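Local coordinates for protein citrate synthase (Pyrobaculum aerophilum, PDB 2IBP) that probably catalyses the condensation of oxaloacetate with acetyl-CoA and water to give citrate and CoA, an early step of the tricarboxylic acid cycle, at residues S37-E42 with H289-A294; D205-L210 with P365-S370; N259-G264 with D315-F320; A275-G280 with H333-Q338; A321-I326 with D346-I351. All blocks are in the same frame, centred on the assembly; numbering follows the deposited sequence.

Interactions 2 and 5 are buried, interaction 2 nearest the chain's centre; interactions 1 and 3 are partly buried, and interaction 4 lies at the surface. Interactions 3 and 5 share helix 319-332 and touch each other. Interaction 2 meets interaction 5 where Tyr-207 packs on Ser-349. The buried contacts rest on apolar and aromatic groups, with one less certain serine-to-carbonyl bond in interaction 2. Interaction 1 joins a strand end to a loop with a backbone hydrogen bond and two waters, interaction 3 combines leucine packing with a water at its rim, and interaction 4 works through C-H groups over aromatic faces. Interactions 1 and 5 carry the predicted active-site residues His-289 and Asp-346.

Interaction 1. Residues S37-E42 with H289-A294; sequences SDIDGE and HRVYKA
The Tyr-292 ring receives the CG2 methyl of Ile-39 at a slant, with CG2 3.4 Å from CE1, and Gly-41 CA also approaches it obliquely. Tyr-292 CD2 lies over the centre of one face of the His-289 ring, while Val-291 CA stands in plane at that ring's edge. ND1 of His-289 accepts two backbone bonds, from Val-291 N at 3.0 Å and Tyr-292 N at 3.2 Å; both N-H groups come tilted from the ring plane and restrain its rotation. Ile-39 CG2, anti to its backbone N, is pressed tightly against Val-291 CG1. His-289, a predicted active-site residue of citrate synthase, lies in a loop that packs on strand 37-40, an outermost strand of a small antiparallel sheet. Glycine suits position 41 because a CB would collide with Val-291 O, 3.2 Å from Gly-41 CA. Tyr-292 OH bonds to His-214 NE2; an alanine here would probably leave that histidine without its mate and open a gap between Ile-39 and the His-289 face. Lys-293 N donates to Gly-41 O at 2.7 Å in a nearly straight bond (168°). One water joins Glu-42 OE2 to Val-291 O, a second Glu-42 O to Lys-293 O.

Interaction 2. Residues D205-L210 with P365-S370; sequences DLYLIL and PIFAMS
Tyr-207 reaches from helix 205-210 to the flank of helix 365-370, where its CE2 touches Ile-366 CG2 at 3.8 Å. Its OH comes in at the edge of the Phe-367 ring, near that ring's plane and 3.5 Å from CD1, the two side chains crossing at about a right angle. Phe-367 CA in turn lies in plane at the edge of the tyrosine ring. Leu-208 fits in beside this, its CD2 methyl resting 3.6 Å from Ser-370 N and 3.9 Å from Met-369 CB. Serine is small enough for the backbones to come close, with Ser-370 CA 4.4 Å from Leu-208 CA. With OG anti to its backbone N (chi1 175°), Ser-370 donates to Leu-208 O in the last turn of helix 198-210, though the position of OG is less certain. In the next shell, the Tyr-207 ring stacks on His-211 and meets Phe-353, while Met-369 packs on Met-158, Val-162 and Phe-187. An alanine in place of Tyr-207 would probably open a gap beside Ile-366 and leave the His-211 ring without its stacking partner. The axes of segments 205-210 and 365-370 pass 8.5 Å apart at a crossing angle of -66°, a steep crossing in the mainly helical citrate synthase fold, with the nearest side-chain atoms of Tyr-207 and the predicted active-site Asp-346 about 6 Å apart.

Interaction 3. Residues N259-G264 with D315-F320; sequences NYLEIG and DPQNLF
Leu-261 and Leu-319 both hold CG anti to the carbonyl carbon (chi1 -71° in Leu-261). From there the CD2 branch of Leu-319 reaches Leu-261 CG at 3.8 Å. That same CD2 methyl touches Leu-261 CD2 and, at 3.7 Å, Tyr-260 CB. Gln-317 runs alongside Leu-261, its CB 3.6 Å from Leu-261 CD2, and a bend at chi2 carries its amide away; a long side chain with an apolar stem and polar end suits this rim. The contact joins the end of helix 252-263 to the start of helix 319-332, which is introduced by a type I turn from Asp-315 to Asn-318. Asn-318 occupies the N-cap position. Leu-319 N goes to Tyr-355 OH, and Asp-315 takes the next two amides: its OD1 accepts Phe-320 N at 3.0 Å on the syn side (N-H...O 170°), and its OD2 Ala-321 N. Gly-264, the first residue past helix 252-263, has a positive phi of 73°. A water stands 2.8 Å from Gly-264 O and 2.9 Å from Asn-318 OD1, too short of hydrogens to serve every acceptor near it. Inward, the Tyr-260 ring extends past Leu-319, and its OH hydrogen-bonds to Phe-347 O.

Interaction 4. Residues A275-G280 with H333-Q338; sequences AATKPG and HPYFQQ
Thr-277 lays its CB over the centre of the Tyr-335 ring, 3.8 Å from the centroid and only 9° off the ring normal, as a CH-pi contact. Its CG2 methyl reaches further in and touches three rings. Over one face of His-333 it sits offset toward the rim, 3.5 Å from NE2, in a second CH-pi contact 24° off the normal. It also meets Tyr-335 CD1, and it is 3.4 Å from Phe-336 CE1, where the threonine and phenylalanine side chains cross at about a right angle. Threonine suits this place because one branch is apolar and the other polar. A chi1 of 69° puts OG1 in the crowded position between backbone N and carbonyl carbon, where it bonds to Glu-274 O one helical turn back; CG2 is left anti to the carbonyl carbon and enters the aromatic group. The rings also support one another: Tyr-335 CD1 lies over the centre of the Phe-336 face, while His-333 CG is in plane at the Phe-336 edge. Ala-276 CB comes in plane at another part of that rim, 4.0 Å from Phe-336 CZ, a small residue that lets the ring come up to the helix. Behind these, Val-273, Leu-284 and Leu-341 pack on Phe-336, the buried member of the group. Beyond Thr-277 the chain becomes poorly ordered. With His-333 at the N-cap position of the short helix 334-338, this is a surface contact between the end of one helix and the first turn of another, with the threonine's C-H groups over the faces of His-333 and Tyr-335.

Interaction 5. Residues A321-I326 with D346-I351; sequences AIASAI and DFWSGI
Phe-347 projects from segment 346-351 onto Ala-323 and Ile-326. From CB the chain turns CG anti to the backbone N (chi1 -173°). CD2 of the ring then lies 3.5 Å above the plane of the Trp-348 indole, offset toward its rim. Further out, CE2 and CZ face Ala-323 O in the ring plane, CE2 at 3.3 Å, so the C-H edge, which carries a slight positive charge, is turned to a carbonyl oxygen. CE2 also touches Ala-323 CB at 3.9 Å. Next along the same rim, CZ and CE1 meet Ile-326 CG2, with CZ at 3.8 Å. Phe-347 directly follows Asp-346, a predicted active-site residue, so this core packing joins the chain around that aspartate to helix 319-332 in the citrate synthase fold. Ala-323 sits at the centre of the contact: its CB is 3.7 Å from Trp-348 CZ3 and 3.9 Å from Ile-351 CD1, on helix 349-356. Alanine suits the spot because its one methyl group lets two aromatic rings and an isoleucine converge on the helix. Ser-324 OG lies in plane at the indole edge, 3.7 Å from Trp-348 CH2, while its own hydrogen bond goes back to Phe-320 O in the same helix. At the other end of the indole, NE1 bonds to Tyr-295 OH. Ala-299 and Lys-303 of helix 297-313 pack against Trp-348 as well.

Interaction 1. Residues S37-E42 with H289-A294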
# COMPACT_ATOMS: atom_id res chain seq x y z
N SER A 37 11.63 4.74 17.08
CA SER A 37 10.87 5.37 18.15
C SER A 37 10.40 4.32 19.14
O SER A 37 10.34 3.13 18.83
CB SER A 37 9.67 6.15 17.61
OG SER A 37 8.73 5.27 16.98
N ASP A 38 10.05 4.77 20.33
CA ASP A 38 9.59 3.88 21.37
C ASP A 38 8.59 4.62 22.21
O ASP A 38 8.72 5.82 22.41
CB ASP A 38 10.75 3.44 22.27
CG ASP A 38 10.39 2.27 23.17
OD1 ASP A 38 9.53 1.45 22.77
OD2 ASP A 38 10.95 2.16 24.28
N ILE A 39 7.60 3.88 22.69
CA ILE A 39 6.60 4.45 23.57
C ILE A 39 6.52 3.64 24.85
O ILE A 39 6.50 2.40 24.80
CB ILE A 39 5.20 4.37 22.96
CG1 ILE A 39 5.12 5.18 21.67
CG2 ILE A 39 4.15 4.86 23.96
CD1 ILE A 39 3.90 4.84 20.85
N ASP A 40 6.57 4.34 25.98
CA ASP A 40 6.27 3.72 27.27
C ASP A 40 4.85 4.20 27.58
O ASP A 40 4.65 5.33 28.01
CB ASP A 40 7.23 4.14 28.36
CG ASP A 40 6.92 3.47 29.69
OD1 ASP A 40 5.74 3.17 29.96
OD2 ASP A 40 7.87 3.21 30.46
N GLY A 41 3.88 3.34 27.29
CA GLY A 41 2.48 3.67 27.48
C GLY A 41 2.06 3.88 28.92
O GLY A 41 1.17 4.68 29.20
N GLU A 42 2.68 3.16 29.85
CA GLU A 42 2.33 3.28 31.26
C GLU A 42 2.78 4.61 31.84
O GLU A 42 2.05 5.23 32.61
CB GLU A 42 2.88 2.12 32.09
CG GLU A 42 2.05 0.84 31.98
CD GLU A 42 1.98 0.28 30.57
OE1 GLU A 42 3.00 0.34 29.85
OE2 GLU A 42 0.92 -0.28 30.21
N HIS A 289 -6.39 5.59 24.80
CA HIS A 289 -5.43 5.23 23.76
C HIS A 289 -5.06 3.77 23.94
O HIS A 289 -5.00 3.27 25.07
CB HIS A 289 -4.19 6.11 23.88
CG HIS A 289 -3.36 6.17 22.63
ND1 HIS A 289 -2.34 5.28 22.37
CD2 HIS A 289 -3.36 7.05 21.60
CE1 HIS A 289 -1.78 5.58 21.21
NE2 HIS A 289 -2.38 6.65 20.73
N ARG A 290 -4.80 3.10 22.83
CA ARG A 290 -4.44 1.69 22.86
C ARG A 290 -3.08 1.47 23.52
O ARG A 290 -2.82 0.42 24.10
CB ARG A 290 -4.43 1.14 21.44
CG ARG A 290 -4.49 -0.36 21.34
CD ARG A 290 -4.46 -0.76 19.88
NE ARG A 290 -3.25 -0.26 19.23
CZ ARG A 290 -2.11 -0.94 19.14
NH1 ARG A 290 -2.05 -2.19 19.59
NH2 ARG A 290 -1.06 -0.40 18.54
N VAL A 291 -2.20 2.47 23.42
CA VAL A 291 -0.87 2.39 24.01
C VAL A 291 -0.72 3.26 25.26
O VAL A 291 -0.32 2.77 26.32
CB VAL A 291 0.21 2.79 22.99
CG1 VAL A 291 1.58 2.62 23.61
CG2 VAL A 291 0.11 1.95 21.72
N TYR A 292 -1.04 4.55 25.15
CA TYR A 292 -0.92 5.44 26.30
C TYR A 292 -1.97 5.16 27.37
O TYR A 292 -3.19 5.24 27.11
CB TYR A 292 -1.01 6.92 25.88
CG TYR A 292 0.16 7.36 25.04
CD1 TYR A 292 1.44 7.37 25.57
CD2 TYR A 292 -0.02 7.79 23.73
CE1 TYR A 292 2.52 7.75 24.80
CE2 TYR A 292 1.05 8.18 22.95
CZ TYR A 292 2.31 8.17 23.50
OH TYR A 292 3.38 8.56 22.72
N LYS A 293 -1.48 4.85 28.57
CA LYS A 293 -2.33 4.65 29.76
C LYS A 293 -1.94 5.76 30.73
O LYS A 293 -1.74 5.55 31.92
CB LYS A 293 -2.06 3.26 30.36
CG LYS A 293 -2.18 2.13 29.37
CD LYS A 293 -3.55 2.07 28.71
CE LYS A 293 -3.55 1.10 27.56
NZ LYS A 293 -4.87 1.00 26.89
N ALA A 294 -1.73 6.93 30.14
CA ALA A 294 -1.29 8.12 30.80
C ALA A 294 -1.55 9.23 29.80
O ALA A 294 -1.89 8.96 28.64
CB ALA A 294 0.20 8.04 31.10
O HOH W 1 0.39 0.33 27.06
O HOH W 2 -0.38 3.64 33.57

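Interaction 2. Residues D205-L210 with P365-S370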
# COMPACT_ATOMS: atom_id res chain seq x y z
N ASP A 205 5.34 23.61 12.97
CA ASP A 205 6.61 22.94 13.24
C ASP A 205 6.44 21.95 14.40
O ASP A 205 6.90 20.80 14.32
CB ASP A 205 7.68 23.96 13.61
CG ASP A 205 9.09 23.39 13.51
OD1 ASP A 205 9.37 22.68 12.53
OD2 ASP A 205 9.95 23.77 14.33
N LEU A 206 5.79 22.39 15.47
CA LEU A 206 5.57 21.54 16.62
C LEU A 206 4.74 20.32 16.24
O LEU A 206 5.08 19.19 16.58
CB LEU A 206 4.86 22.31 17.73
CG LEU A 206 4.65 21.55 19.03
CD1 LEU A 206 5.99 21.06 19.61
CD2 LEU A 206 3.90 22.47 20.02
N TYR A 207 3.66 20.55 15.50
CA TYR A 207 2.82 19.44 15.08
C TYR A 207 3.64 18.43 14.28
O TYR A 207 3.55 17.22 14.50
CB TYR A 207 1.66 19.94 14.23
CG TYR A 207 0.76 18.81 13.77
CD1 TYR A 207 -0.37 18.45 14.51
CD2 TYR A 207 1.08 18.06 12.66
CE1 TYR A 207 -1.15 17.39 14.11
CE2 TYR A 207 0.31 17.00 12.27
CZ TYR A 207 -0.79 16.67 13.00
OH TYR A 207 -1.55 15.60 12.61
N LEU A 208 4.49 18.94 13.39
CA LEU A 208 5.29 18.06 12.55
C LEU A 208 6.25 17.25 13.41
O LEU A 208 6.45 16.07 13.18
CB LEU A 208 6.03 18.84 11.47
CG LEU A 208 5.20 19.53 10.40
CD1 LEU A 208 6.10 20.32 9.48
CD2 LEU A 208 4.33 18.58 9.61
N ILE A 209 6.89 17.89 14.38
CA ILE A 209 7.76 17.15 15.27
C ILE A 209 6.98 16.08 16.01
O ILE A 209 7.37 14.92 16.08
CB ILE A 209 8.37 18.09 16.34
CG1 ILE A 209 9.34 19.06 15.66
CG2 ILE A 209 9.04 17.28 17.46
CD1 ILE A 209 9.87 20.16 16.57
N LEU A 210 5.83 16.46 16.55
CA LEU A 210 5.09 15.57 17.44
C LEU A 210 4.52 14.35 16.77
O LEU A 210 4.31 13.36 17.45
CB LEU A 210 3.98 16.30 18.16
CG LEU A 210 4.42 17.36 19.18
CD1 LEU A 210 3.15 18.03 19.71
CD2 LEU A 210 5.29 16.80 20.30
N PRO A 365 -3.74 15.09 5.54
CA PRO A 365 -2.57 15.42 4.73
C PRO A 365 -1.42 16.04 5.55
O PRO A 365 -0.26 15.71 5.33
CB PRO A 365 -3.12 16.39 3.70
CG PRO A 365 -4.49 15.84 3.44
CD PRO A 365 -4.99 15.38 4.79
N ILE A 366 -1.73 16.91 6.50
CA ILE A 366 -0.67 17.47 7.36
C ILE A 366 -0.04 16.39 8.24
O ILE A 366 1.17 16.39 8.48
CB ILE A 366 -1.18 18.66 8.17
CG1 ILE A 366 -1.54 19.78 7.18
CG2 ILE A 366 -0.12 19.17 9.15
CD1 ILE A 366 -2.36 20.91 7.78
N PHE A 367 -0.84 15.45 8.72
CA PHE A 367 -0.27 14.31 9.44
C PHE A 367 0.76 13.57 8.54
O PHE A 367 1.83 13.19 8.99
CB PHE A 367 -1.39 13.35 9.87
CG PHE A 367 -0.91 12.16 10.64
CD1 PHE A 367 -0.86 12.18 12.02
CD2 PHE A 367 -0.49 11.01 9.98
CE1 PHE A 367 -0.42 11.06 12.73
CE2 PHE A 367 -0.08 9.90 10.69
CZ PHE A 367 -0.07 9.91 12.06
N ALA A 368 0.41 13.35 7.27
CA ALA A 368 1.32 12.75 6.29
C ALA A 368 2.61 13.57 6.15
O ALA A 368 3.71 13.02 6.01
CB ALA A 368 0.62 12.61 4.91
N MET A 369 2.48 14.90 6.13
CA MET A 369 3.66 15.78 6.07
C MET A 369 4.59 15.53 7.25
O MET A 369 5.80 15.64 7.11
CB MET A 369 3.24 17.25 6.07
CG MET A 369 2.68 17.67 4.74
SD MET A 369 1.70 19.18 4.89
CE MET A 369 2.70 20.14 6.02
N SER A 370 4.02 15.22 8.40
CA SER A 370 4.81 14.91 9.56
C SER A 370 5.42 13.50 9.49
O SER A 370 6.64 13.30 9.57
CB SER A 370 3.95 14.99 10.82
OG SER A 370 4.70 14.58 11.93

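Interaction 3. Residues N259-G264 with D315-F320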
# COMPACT_ATOMS: atom_id res chain seq x y z
N ASN A 259 -17.13 18.13 17.18
CA ASN A 259 -17.86 17.87 18.41
C ASN A 259 -17.86 19.07 19.32
O ASN A 259 -18.88 19.39 19.94
CB ASN A 259 -17.30 16.67 19.16
CG ASN A 259 -17.67 15.35 18.51
OD1 ASN A 259 -18.48 15.30 17.59
ND2 ASN A 259 -17.14 14.27 19.07
N TYR A 260 -16.70 19.73 19.46
CA TYR A 260 -16.63 20.91 20.31
C TYR A 260 -17.56 21.98 19.76
O TYR A 260 -18.24 22.66 20.52
CB TYR A 260 -15.20 21.47 20.45
CG TYR A 260 -14.18 20.50 20.99
CD1 TYR A 260 -14.48 19.65 22.05
CD2 TYR A 260 -12.86 20.50 20.51
CE1 TYR A 260 -13.53 18.78 22.58
CE2 TYR A 260 -11.91 19.62 21.02
CZ TYR A 260 -12.25 18.77 22.04
OH TYR A 260 -11.33 17.87 22.54
N LEU A 261 -17.61 22.11 18.43
CA LEU A 261 -18.49 23.11 17.82
C LEU A 261 -19.95 22.80 18.13
O LEU A 261 -20.74 23.72 18.40
CB LEU A 261 -18.28 23.17 16.31
CG LEU A 261 -16.95 23.80 15.88
CD1 LEU A 261 -16.71 23.56 14.40
CD2 LEU A 261 -16.90 25.31 16.22
N GLU A 262 -20.31 21.53 18.10
CA GLU A 262 -21.70 21.12 18.38
C GLU A 262 -22.04 21.33 19.85
O GLU A 262 -23.11 21.85 20.17
CB GLU A 262 -21.90 19.65 18.00
CG GLU A 262 -23.33 19.17 18.15
CD GLU A 262 -23.51 17.73 17.70
OE1 GLU A 262 -22.49 17.05 17.44
OE2 GLU A 262 -24.68 17.27 17.62
N ILE A 263 -21.10 21.00 20.73
CA ILE A 263 -21.28 21.17 22.17
C ILE A 263 -21.56 22.65 22.47
O ILE A 263 -22.52 22.98 23.19
CB ILE A 263 -20.05 20.65 22.93
CG1 ILE A 263 -20.00 19.13 22.82
CG2 ILE A 263 -20.10 21.07 24.42
CD1 ILE A 263 -18.69 18.52 23.29
N GLY A 264 -20.74 23.52 21.91
CA GLY A 264 -20.95 24.96 21.97
C GLY A 264 -20.69 25.67 23.28
O GLY A 264 -20.21 26.80 23.29
N ASP A 315 -10.22 32.83 20.82
CA ASP A 315 -10.85 31.52 20.78
C ASP A 315 -12.30 31.78 20.35
O ASP A 315 -13.21 31.49 21.12
CB ASP A 315 -10.81 30.95 22.20
CG ASP A 315 -11.25 29.50 22.30
OD1 ASP A 315 -11.09 28.73 21.31
OD2 ASP A 315 -11.67 29.12 23.41
N PRO A 316 -12.49 32.31 19.13
CA PRO A 316 -13.82 32.75 18.65
C PRO A 316 -14.92 31.71 18.60
O PRO A 316 -16.10 32.05 18.63
CB PRO A 316 -13.53 33.28 17.24
CG PRO A 316 -12.22 32.70 16.85
CD PRO A 316 -11.45 32.50 18.10
N GLN A 317 -14.54 30.45 18.40
CA GLN A 317 -15.51 29.37 18.40
C GLN A 317 -15.50 28.59 19.72
O GLN A 317 -16.15 27.55 19.84
CB GLN A 317 -15.31 28.43 17.20
CG GLN A 317 -15.88 28.95 15.89
CD GLN A 317 -15.16 30.17 15.35
OE1 GLN A 317 -13.95 30.17 15.16
NE2 GLN A 317 -15.94 31.21 15.02
N ASN A 318 -14.75 29.12 20.70
CA ASN A 318 -14.67 28.57 22.06
C ASN A 318 -14.15 27.14 22.12
O ASN A 318 -14.36 26.43 23.10
CB ASN A 318 -16.06 28.67 22.74
CG ASN A 318 -16.66 30.07 22.63
OD1 ASN A 318 -17.78 30.23 22.13
ND2 ASN A 318 -15.88 31.07 22.98
N LEU A 319 -13.40 26.76 21.09
CA LEU A 319 -12.88 25.40 21.00
C LEU A 319 -11.95 25.09 22.16
O LEU A 319 -12.05 24.04 22.80
CB LEU A 319 -12.13 25.23 19.68
CG LEU A 319 -12.96 25.41 18.42
CD1 LEU A 319 -12.06 25.22 17.20
CD2 LEU A 319 -14.12 24.40 18.42
N PHE A 320 -11.06 26.01 22.48
CA PHE A 320 -10.11 25.76 23.55
C PHE A 320 -10.81 25.72 24.92
O PHE A 320 -10.54 24.87 25.77
CB PHE A 320 -8.97 26.78 23.52
CG PHE A 320 -7.87 26.45 24.46
CD1 PHE A 320 -6.94 25.49 24.13
CD2 PHE A 320 -7.79 27.07 25.70
CE1 PHE A 320 -5.94 25.16 25.00
CE2 PHE A 320 -6.80 26.73 26.59
CZ PHE A 320 -5.86 25.77 26.23
O HOH W 3 -19.38 28.07 20.92

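Interaction 4. Residues A275-G280 with H333-Q338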
# COMPACT_ATOMS: atom_id res chain seq x y z
N ALA A 275 -21.75 11.28 31.17
CA ALA A 275 -22.44 10.42 30.22
C ALA A 275 -21.48 9.40 29.60
O ALA A 275 -21.89 8.29 29.27
CB ALA A 275 -23.07 11.24 29.11
N ALA A 276 -20.22 9.79 29.45
CA ALA A 276 -19.21 8.91 28.85
C ALA A 276 -18.82 7.76 29.77
O ALA A 276 -18.20 6.79 29.32
CB ALA A 276 -17.97 9.72 28.46
N THR A 277 -19.16 7.85 31.06
CA THR A 277 -18.85 6.78 32.01
C THR A 277 -19.94 5.70 32.04
O THR A 277 -19.90 4.81 32.90
CB THR A 277 -18.65 7.33 33.43
OG1 THR A 277 -19.89 7.81 33.95
CG2 THR A 277 -17.62 8.46 33.42
N LYS A 278 -20.88 5.77 31.10
CA LYS A 278 -21.99 4.81 31.02
C LYS A 278 -22.07 4.19 29.63
O LYS A 278 -21.79 4.86 28.64
CB LYS A 278 -23.33 5.51 31.29
CG LYS A 278 -23.45 6.23 32.62
CD LYS A 278 -24.80 6.93 32.70
CE LYS A 278 -24.96 7.72 33.99
NZ LYS A 278 -23.98 8.83 34.11
N PRO A 279 -22.49 2.91 29.55
CA PRO A 279 -22.64 2.25 28.25
C PRO A 279 -24.02 2.52 27.66
O PRO A 279 -25.03 2.17 28.28
CB PRO A 279 -22.49 0.77 28.60
CG PRO A 279 -23.00 0.66 30.00
CD PRO A 279 -22.82 2.01 30.67
N GLY A 280 -24.10 3.14 26.48
CA GLY A 280 -22.92 3.58 25.74
C GLY A 280 -23.34 4.34 24.49
O GLY A 280 -23.86 3.74 23.55
N HIS A 333 -12.42 13.03 37.18
CA HIS A 333 -13.42 11.97 37.34
C HIS A 333 -12.66 10.67 37.61
O HIS A 333 -11.91 10.20 36.76
CB HIS A 333 -14.23 11.83 36.05
CG HIS A 333 -15.55 11.14 36.24
ND1 HIS A 333 -16.75 11.78 36.02
CD2 HIS A 333 -15.86 9.90 36.68
CE1 HIS A 333 -17.74 10.94 36.27
NE2 HIS A 333 -17.23 9.80 36.68
N PRO A 334 -12.92 10.04 38.77
CA PRO A 334 -12.19 8.83 39.17
C PRO A 334 -12.24 7.73 38.12
O PRO A 334 -11.25 7.05 37.87
CB PRO A 334 -12.92 8.39 40.45
CG PRO A 334 -14.27 9.05 40.39
CD PRO A 334 -14.03 10.35 39.70
N TYR A 335 -13.41 7.58 37.50
CA TYR A 335 -13.62 6.59 36.46
C TYR A 335 -12.51 6.56 35.42
O TYR A 335 -11.96 5.51 35.13
CB TYR A 335 -14.92 6.90 35.74
CG TYR A 335 -15.24 5.96 34.61
CD1 TYR A 335 -14.89 6.28 33.30
CD2 TYR A 335 -15.94 4.78 34.83
CE1 TYR A 335 -15.20 5.43 32.25
CE2 TYR A 335 -16.26 3.93 33.78
CZ TYR A 335 -15.89 4.26 32.49
OH TYR A 335 -16.19 3.43 31.44
N PHE A 336 -12.21 7.72 34.85
CA PHE A 336 -11.19 7.80 33.80
C PHE A 336 -9.80 7.50 34.34
O PHE A 336 -9.03 6.78 33.70
CB PHE A 336 -11.26 9.16 33.11
CG PHE A 336 -12.54 9.39 32.37
CD1 PHE A 336 -13.65 9.91 33.03
CD2 PHE A 336 -12.68 9.02 31.05
CE1 PHE A 336 -14.84 10.09 32.37
CE2 PHE A 336 -13.87 9.21 30.38
CZ PHE A 336 -14.96 9.73 31.04
N GLN A 337 -9.50 8.06 35.51
CA GLN A 337 -8.22 7.85 36.18
C GLN A 337 -8.00 6.35 36.40
O GLN A 337 -6.96 5.80 36.05
CB GLN A 337 -8.23 8.57 37.54
CG GLN A 337 -8.53 10.08 37.49
CD GLN A 337 -8.60 10.71 38.88
OE1 GLN A 337 -8.24 10.08 39.88
NE2 GLN A 337 -9.05 11.96 38.95
N GLN A 338 -9.02 5.69 36.94
CA GLN A 338 -8.97 4.26 37.25
C GLN A 338 -8.82 3.34 36.02
O GLN A 338 -8.23 2.27 36.10
CB GLN A 338 -10.21 3.88 38.05
CG GLN A 338 -10.28 4.59 39.39
CD GLN A 338 -11.67 4.58 40.00
OE1 GLN A 338 -12.60 3.98 39.45
NE2 GLN A 338 -11.83 5.27 41.13

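Interaction 5. Residues A321-I326 with D346-I351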
# COMPACT_ATOMS: atom_id res chain seq x y z
N ALA A 321 -11.77 26.63 25.10
CA ALA A 321 -12.55 26.69 26.34
C ALA A 321 -13.33 25.40 26.55
O ALA A 321 -13.34 24.83 27.66
CB ALA A 321 -13.51 27.87 26.29
N ILE A 322 -13.97 24.92 25.49
CA ILE A 322 -14.76 23.69 25.55
C ILE A 322 -13.86 22.49 25.80
O ILE A 322 -14.11 21.69 26.71
CB ILE A 322 -15.59 23.51 24.27
CG1 ILE A 322 -16.62 24.64 24.14
CG2 ILE A 322 -16.28 22.14 24.25
CD1 ILE A 322 -17.30 24.70 22.78
N ALA A 323 -12.80 22.36 25.00
CA ALA A 323 -11.85 21.27 25.20
C ALA A 323 -11.24 21.29 26.59
O ALA A 323 -11.14 20.25 27.26
CB ALA A 323 -10.77 21.31 24.14
N SER A 324 -10.86 22.47 27.08
CA SER A 324 -10.29 22.59 28.43
C SER A 324 -11.26 22.15 29.53
O SER A 324 -10.88 21.45 30.47
CB SER A 324 -9.85 24.03 28.68
OG SER A 324 -8.74 24.35 27.88
N ALA A 325 -12.52 22.54 29.39
CA ALA A 325 -13.55 22.18 30.36
C ALA A 325 -13.73 20.67 30.42
O ALA A 325 -13.81 20.07 31.49
CB ALA A 325 -14.86 22.87 30.01
N ILE A 326 -13.78 20.05 29.25
CA ILE A 326 -13.92 18.62 29.15
C ILE A 326 -12.70 17.93 29.72
O ILE A 326 -12.81 16.98 30.49
CB ILE A 326 -14.14 18.21 27.70
CG1 ILE A 326 -15.52 18.71 27.23
CG2 ILE A 326 -14.02 16.69 27.52
CD1 ILE A 326 -15.78 18.51 25.77
N ASP A 346 -5.09 13.91 19.66
CA ASP A 346 -6.25 14.24 18.83
C ASP A 346 -7.27 15.11 19.56
O ASP A 346 -8.11 15.77 18.95
CB ASP A 346 -6.93 12.96 18.34
CG ASP A 346 -6.02 12.11 17.47
OD1 ASP A 346 -5.11 12.67 16.82
OD2 ASP A 346 -6.22 10.87 17.46
N PHE A 347 -7.24 15.06 20.89
CA PHE A 347 -8.15 15.85 21.71
C PHE A 347 -7.94 17.34 21.48
O PHE A 347 -8.89 18.13 21.59
CB PHE A 347 -7.91 15.50 23.18
CG PHE A 347 -8.89 16.12 24.13
CD1 PHE A 347 -10.01 15.42 24.54
CD2 PHE A 347 -8.64 17.36 24.68
CE1 PHE A 347 -10.87 15.97 25.44
CE2 PHE A 347 -9.52 17.91 25.57
CZ PHE A 347 -10.63 17.21 25.96
N TRP A 348 -6.71 17.71 21.12
CA TRP A 348 -6.32 19.10 21.01
C TRP A 348 -5.90 19.57 19.63
O TRP A 348 -6.08 20.73 19.31
CB TRP A 348 -5.09 19.37 21.89
CG TRP A 348 -5.31 19.21 23.33
CD1 TRP A 348 -4.93 18.17 24.11
CD2 TRP A 348 -6.04 20.11 24.18
NE1 TRP A 348 -5.33 18.38 25.41
CE2 TRP A 348 -6.02 19.56 25.48
CE3 TRP A 348 -6.66 21.34 23.98
CZ2 TRP A 348 -6.62 20.19 26.57
CZ3 TRP A 348 -7.27 21.96 25.05
CH2 TRP A 348 -7.24 21.38 26.33
N SER A 349 -5.28 18.69 18.85
CA SER A 349 -4.56 19.11 17.64
C SER A 349 -5.32 19.74 16.48
O SER A 349 -4.71 20.44 15.68
CB SER A 349 -3.70 17.98 17.11
OG SER A 349 -4.50 17.00 16.52
N GLY A 350 -6.64 19.55 16.42
CA GLY A 350 -7.43 20.16 15.35
C GLY A 350 -7.80 21.60 15.61
O GLY A 350 -8.16 22.33 14.69
N ILE A 351 -7.65 22.04 16.86
CA ILE A 351 -8.08 23.38 17.24
C ILE A 351 -7.30 24.49 16.55
O ILE A 351 -7.86 25.36 15.87
CB ILE A 351 -8.05 23.55 18.76
CG1 ILE A 351 -9.05 22.58 19.41
CG2 ILE A 351 -8.32 25.01 19.13
CD1 ILE A 351 -8.99 22.54 20.92